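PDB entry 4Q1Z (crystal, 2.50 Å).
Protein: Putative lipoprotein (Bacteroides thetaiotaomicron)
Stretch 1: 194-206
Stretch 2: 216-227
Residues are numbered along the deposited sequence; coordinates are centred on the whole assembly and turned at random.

Stretch 1 (194-206) ESCIISQFAANHQ
Stretch 2 216-227: IDGSSSEFEFNM

Carboxylates can extend a short parallel β-ladder by serving backbone amides that the neighbouring strand leaves unpaired, and the two stretches here illustrate the principle. Glu222 (chi1 m, chi2 p) reaches across so that its OE1 accepts from Ile197 N at 2.7 Å, nearly linearly. Glu224 (chi1 p, chi2 t) reaches forward, past its bridge partner Ser199, its OE1 accepting from Ala202 N at 3.1 Å. Between these anchors lie the two bridges of the ladder, where strand 195-199 runs beside 223-224, extended and parallel, with Ile198 opposite Phe223 and Ser199 opposite Glu224, each pair 4.6 Å apart CA to CA. Phe223 N donates to Ile197 O (3.0 Å), Ser199 N to Phe223 O (3.1 Å) and Phe225 N to Ser199 O (3.0 Å), so donors alternate between the two stretches.

Beyond Ser199, Gln200 turns with phi/psi of -64/-46, the ladder ends and the register jumps back: Ala202 lies nearest Gly218, Ala203 nearest Ser219 and Asn204 nearest Asp217. Gly218 N gives Ala203 O a weak bond of 2.9 Å, bent to 128°. Water 2 joins the loops, donating to Ala202 O at 2.6 Å and Ser219 O at 2.8 Å. An ideal CB on Gly218 would lie 3.0 Å from His205 NE2, a clash. The hydroxyls Ser199 OG and Ser221 OG (both chi1 m) hydrogen-bond at 2.8 Å, and Ser221 OG donates to Gly218 O at 2.9 Å.

Apolar packing gathers on the sheet face bearing Ile198 and Phe223. Ile198 (m, t) sets CG2 3.7 Å from the centroid of the Phe225 ring, over its face, a CH-π contact; the same CG2 lies 3.8 Å from Phe223 CB. Cys196 (t) brings SG to 3.7 Å from Phe223 CD1. Farther out, Ile216 CD1 meets the His205 ring edge, 3.7 Å from CD2.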

# COMPACT_ATOMS: atom_id res chain seq x y z
N GLU A 194 -3.69 7.38 7.26
CA GLU A 194 -3.57 6.39 8.32
C GLU A 194 -2.85 5.16 7.81
O GLU A 194 -3.03 4.76 6.66
CB GLU A 194 -4.93 6.00 8.89
CG GLU A 194 -5.51 6.99 9.90
CD GLU A 194 -6.77 6.54 10.61
OE1 GLU A 194 -7.39 5.54 10.18
OE2 GLU A 194 -7.15 7.21 11.61
N SER A 195 -2.03 4.57 8.68
CA SER A 195 -1.30 3.34 8.43
C SER A 195 -1.82 2.19 9.29
O SER A 195 -2.31 2.42 10.40
CB SER A 195 0.20 3.52 8.72
OG SER A 195 0.95 4.13 7.69
N CYS A 196 -1.69 0.97 8.78
CA CYS A 196 -1.88 -0.27 9.51
C CYS A 196 -0.55 -1.03 9.47
O CYS A 196 -0.04 -1.34 8.39
CB CYS A 196 -3.02 -1.12 8.97
SG CYS A 196 -3.29 -2.64 9.93
N ILE A 197 0.02 -1.27 10.66
CA ILE A 197 1.25 -2.04 10.78
C ILE A 197 0.86 -3.45 11.22
O ILE A 197 0.01 -3.61 12.11
CB ILE A 197 2.31 -1.39 11.74
CG1 ILE A 197 2.63 0.07 11.34
CG2 ILE A 197 3.59 -2.25 11.86
CD1 ILE A 197 3.22 0.88 12.40
N ILE A 198 1.47 -4.45 10.58
CA ILE A 198 1.35 -5.86 10.91
C ILE A 198 2.76 -6.32 11.23
O ILE A 198 3.67 -6.12 10.42
CB ILE A 198 0.68 -6.75 9.81
CG1 ILE A 198 -0.48 -6.02 9.09
CG2 ILE A 198 0.23 -8.05 10.42
CD1 ILE A 198 -0.73 -6.54 7.69
N SER A 199 2.96 -6.86 12.43
CA SER A 199 4.23 -7.40 12.90
C SER A 199 4.17 -8.91 12.95
O SER A 199 3.10 -9.47 13.14
CB SER A 199 4.55 -6.85 14.28
OG SER A 199 5.22 -5.60 14.24
N GLN A 200 5.32 -9.58 12.78
CA GLN A 200 5.41 -11.04 12.95
C GLN A 200 5.08 -11.34 14.42
O GLN A 200 4.26 -12.21 14.71
CB GLN A 200 6.82 -11.54 12.57
CG GLN A 200 7.07 -12.99 12.91
CD GLN A 200 8.52 -13.34 13.10
OE1 GLN A 200 8.93 -13.78 14.18
NE2 GLN A 200 9.32 -13.26 12.04
N PHE A 201 5.70 -10.56 15.33
CA PHE A 201 5.61 -10.63 16.78
C PHE A 201 5.51 -9.21 17.29
O PHE A 201 6.51 -8.50 17.33
CB PHE A 201 6.86 -11.38 17.32
CG PHE A 201 7.08 -11.43 18.82
CD1 PHE A 201 6.06 -11.82 19.68
CD2 PHE A 201 8.34 -11.20 19.36
CE1 PHE A 201 6.28 -11.88 21.06
CE2 PHE A 201 8.56 -11.27 20.73
CZ PHE A 201 7.54 -11.64 21.57
N ALA A 202 4.29 -8.74 17.57
CA ALA A 202 4.10 -7.33 17.96
C ALA A 202 4.51 -7.06 19.42
O ALA A 202 3.65 -6.79 20.26
CB ALA A 202 2.66 -6.90 17.70
N ALA A 203 5.83 -7.07 19.70
CA ALA A 203 6.36 -6.82 21.03
C ALA A 203 7.50 -5.80 21.04
O ALA A 203 8.03 -5.43 19.99
CB ALA A 203 6.86 -8.13 21.65
N ASN A 204 7.91 -5.36 22.25
CA ASN A 204 9.05 -4.47 22.38
C ASN A 204 10.34 -5.26 22.19
O ASN A 204 10.89 -5.82 23.13
CB ASN A 204 9.06 -3.72 23.71
CG ASN A 204 10.14 -2.67 23.72
OD1 ASN A 204 10.84 -2.45 22.71
ND2 ASN A 204 10.29 -2.00 24.86
N HIS A 205 10.81 -5.30 20.94
CA HIS A 205 12.02 -6.03 20.53
C HIS A 205 13.28 -5.49 21.20
O HIS A 205 14.28 -6.20 21.25
CB HIS A 205 12.18 -5.95 19.01
CG HIS A 205 10.98 -6.41 18.25
ND1 HIS A 205 10.45 -7.68 18.44
CD2 HIS A 205 10.26 -5.77 17.31
CE1 HIS A 205 9.42 -7.76 17.63
NE2 HIS A 205 9.26 -6.63 16.92
N GLN A 206 13.23 -4.25 21.70
CA GLN A 206 14.39 -3.60 22.31
C GLN A 206 14.60 -4.01 23.76
O GLN A 206 15.61 -3.62 24.34
CB GLN A 206 14.31 -2.09 22.15
CG GLN A 206 14.46 -1.72 20.67
CD GLN A 206 14.00 -0.32 20.32
OE1 GLN A 206 13.27 0.36 21.07
NE2 GLN A 206 14.39 0.12 19.14
N ILE A 216 13.29 -1.16 16.04
CA ILE A 216 11.93 -0.78 16.44
C ILE A 216 11.42 -1.50 17.71
O ILE A 216 11.96 -2.53 18.13
CB ILE A 216 10.92 -1.07 15.26
CG1 ILE A 216 11.15 -2.48 14.65
CG2 ILE A 216 10.99 0.01 14.17
CD1 ILE A 216 10.03 -3.31 14.62
N ASP A 217 10.34 -0.92 18.27
CA ASP A 217 9.48 -1.43 19.34
C ASP A 217 8.18 -1.75 18.61
O ASP A 217 7.49 -0.82 18.19
CB ASP A 217 9.30 -0.40 20.50
CG ASP A 217 8.19 -0.68 21.51
OD1 ASP A 217 7.53 -1.73 21.41
OD2 ASP A 217 7.94 0.19 22.37
N GLY A 218 7.90 -3.03 18.37
CA GLY A 218 6.71 -3.42 17.62
C GLY A 218 5.43 -3.56 18.42
O GLY A 218 4.43 -4.04 17.88
N SER A 219 5.43 -3.12 19.69
CA SER A 219 4.28 -3.29 20.59
C SER A 219 3.03 -2.53 20.15
O SER A 219 1.94 -3.05 20.38
CB SER A 219 4.64 -2.95 22.05
OG SER A 219 5.05 -1.60 22.22
N SER A 220 3.18 -1.34 19.51
CA SER A 220 2.02 -0.51 19.10
C SER A 220 1.47 -0.89 17.72
O SER A 220 0.58 -0.19 17.21
CB SER A 220 2.36 0.97 19.14
OG SER A 220 3.36 1.28 18.19
N SER A 221 1.95 -2.00 17.12
CA SER A 221 1.43 -2.52 15.84
C SER A 221 -0.05 -2.79 16.00
O SER A 221 -0.46 -3.30 17.04
CB SER A 221 2.16 -3.81 15.45
OG SER A 221 3.54 -3.63 15.19
N GLU A 222 -0.86 -2.44 14.99
CA GLU A 222 -2.31 -2.67 15.00
C GLU A 222 -2.60 -4.16 14.98
O GLU A 222 -3.42 -4.65 15.76
CB GLU A 222 -2.96 -1.98 13.78
CG GLU A 222 -3.05 -0.46 13.86
CD GLU A 222 -1.75 0.30 13.70
OE1 GLU A 222 -0.90 -0.11 12.88
OE2 GLU A 222 -1.60 1.33 14.39
N PHE A 223 -1.88 -4.89 14.11
CA PHE A 223 -2.04 -6.32 13.91
C PHE A 223 -0.73 -7.08 14.08
O PHE A 223 0.36 -6.50 14.10
CB PHE A 223 -2.64 -6.62 12.52
CG PHE A 223 -4.13 -6.43 12.49
CD1 PHE A 223 -4.68 -5.17 12.31
CD2 PHE A 223 -4.99 -7.50 12.74
CE1 PHE A 223 -6.07 -4.99 12.35
CE2 PHE A 223 -6.36 -7.31 12.80
CZ PHE A 223 -6.90 -6.06 12.58
N GLU A 224 -0.85 -8.41 14.26
CA GLU A 224 0.27 -9.33 14.36
C GLU A 224 -0.12 -10.68 13.80
O GLU A 224 -1.29 -11.02 13.79
CB GLU A 224 0.79 -9.47 15.78
CG GLU A 224 -0.16 -10.08 16.78
CD GLU A 224 0.50 -10.45 18.08
OE1 GLU A 224 1.75 -10.40 18.15
OE2 GLU A 224 -0.23 -10.76 19.04
N PHE A 225 0.88 -11.42 13.29
CA PHE A 225 0.73 -12.77 12.76
C PHE A 225 0.99 -13.78 13.88
O PHE A 225 2.00 -14.49 13.83
CB PHE A 225 1.71 -12.99 11.60
CG PHE A 225 1.50 -12.12 10.39
CD1 PHE A 225 0.48 -12.41 9.48
CD2 PHE A 225 2.38 -11.09 10.09
CE1 PHE A 225 0.31 -11.64 8.32
CE2 PHE A 225 2.22 -10.33 8.91
CZ PHE A 225 1.17 -10.61 8.04
N ASN A 226 0.13 -13.81 14.91
CA ASN A 226 0.31 -14.73 16.04
C ASN A 226 0.11 -16.21 15.61
O ASN A 226 -0.82 -16.54 14.88
CB ASN A 226 -0.65 -14.35 17.17
CG ASN A 226 -0.60 -15.22 18.38
OD1 ASN A 226 0.45 -15.66 18.84
ND2 ASN A 226 -1.76 -15.45 18.97
N MSE A 227 1.02 -17.09 16.04
CA MSE A 227 0.93 -18.52 15.74
C MSE A 227 1.05 -19.33 17.04
O MSE A 227 1.32 -20.54 17.02
CB MSE A 227 2.00 -18.93 14.70
CG MSE A 227 1.80 -18.23 13.36
SE MSE A 227 2.90 -18.89 11.94
CE MSE A 227 1.99 -20.58 11.59
O HOH W 1 -0.05 2.80 11.91
O HOH W 2 1.31 -5.73 20.84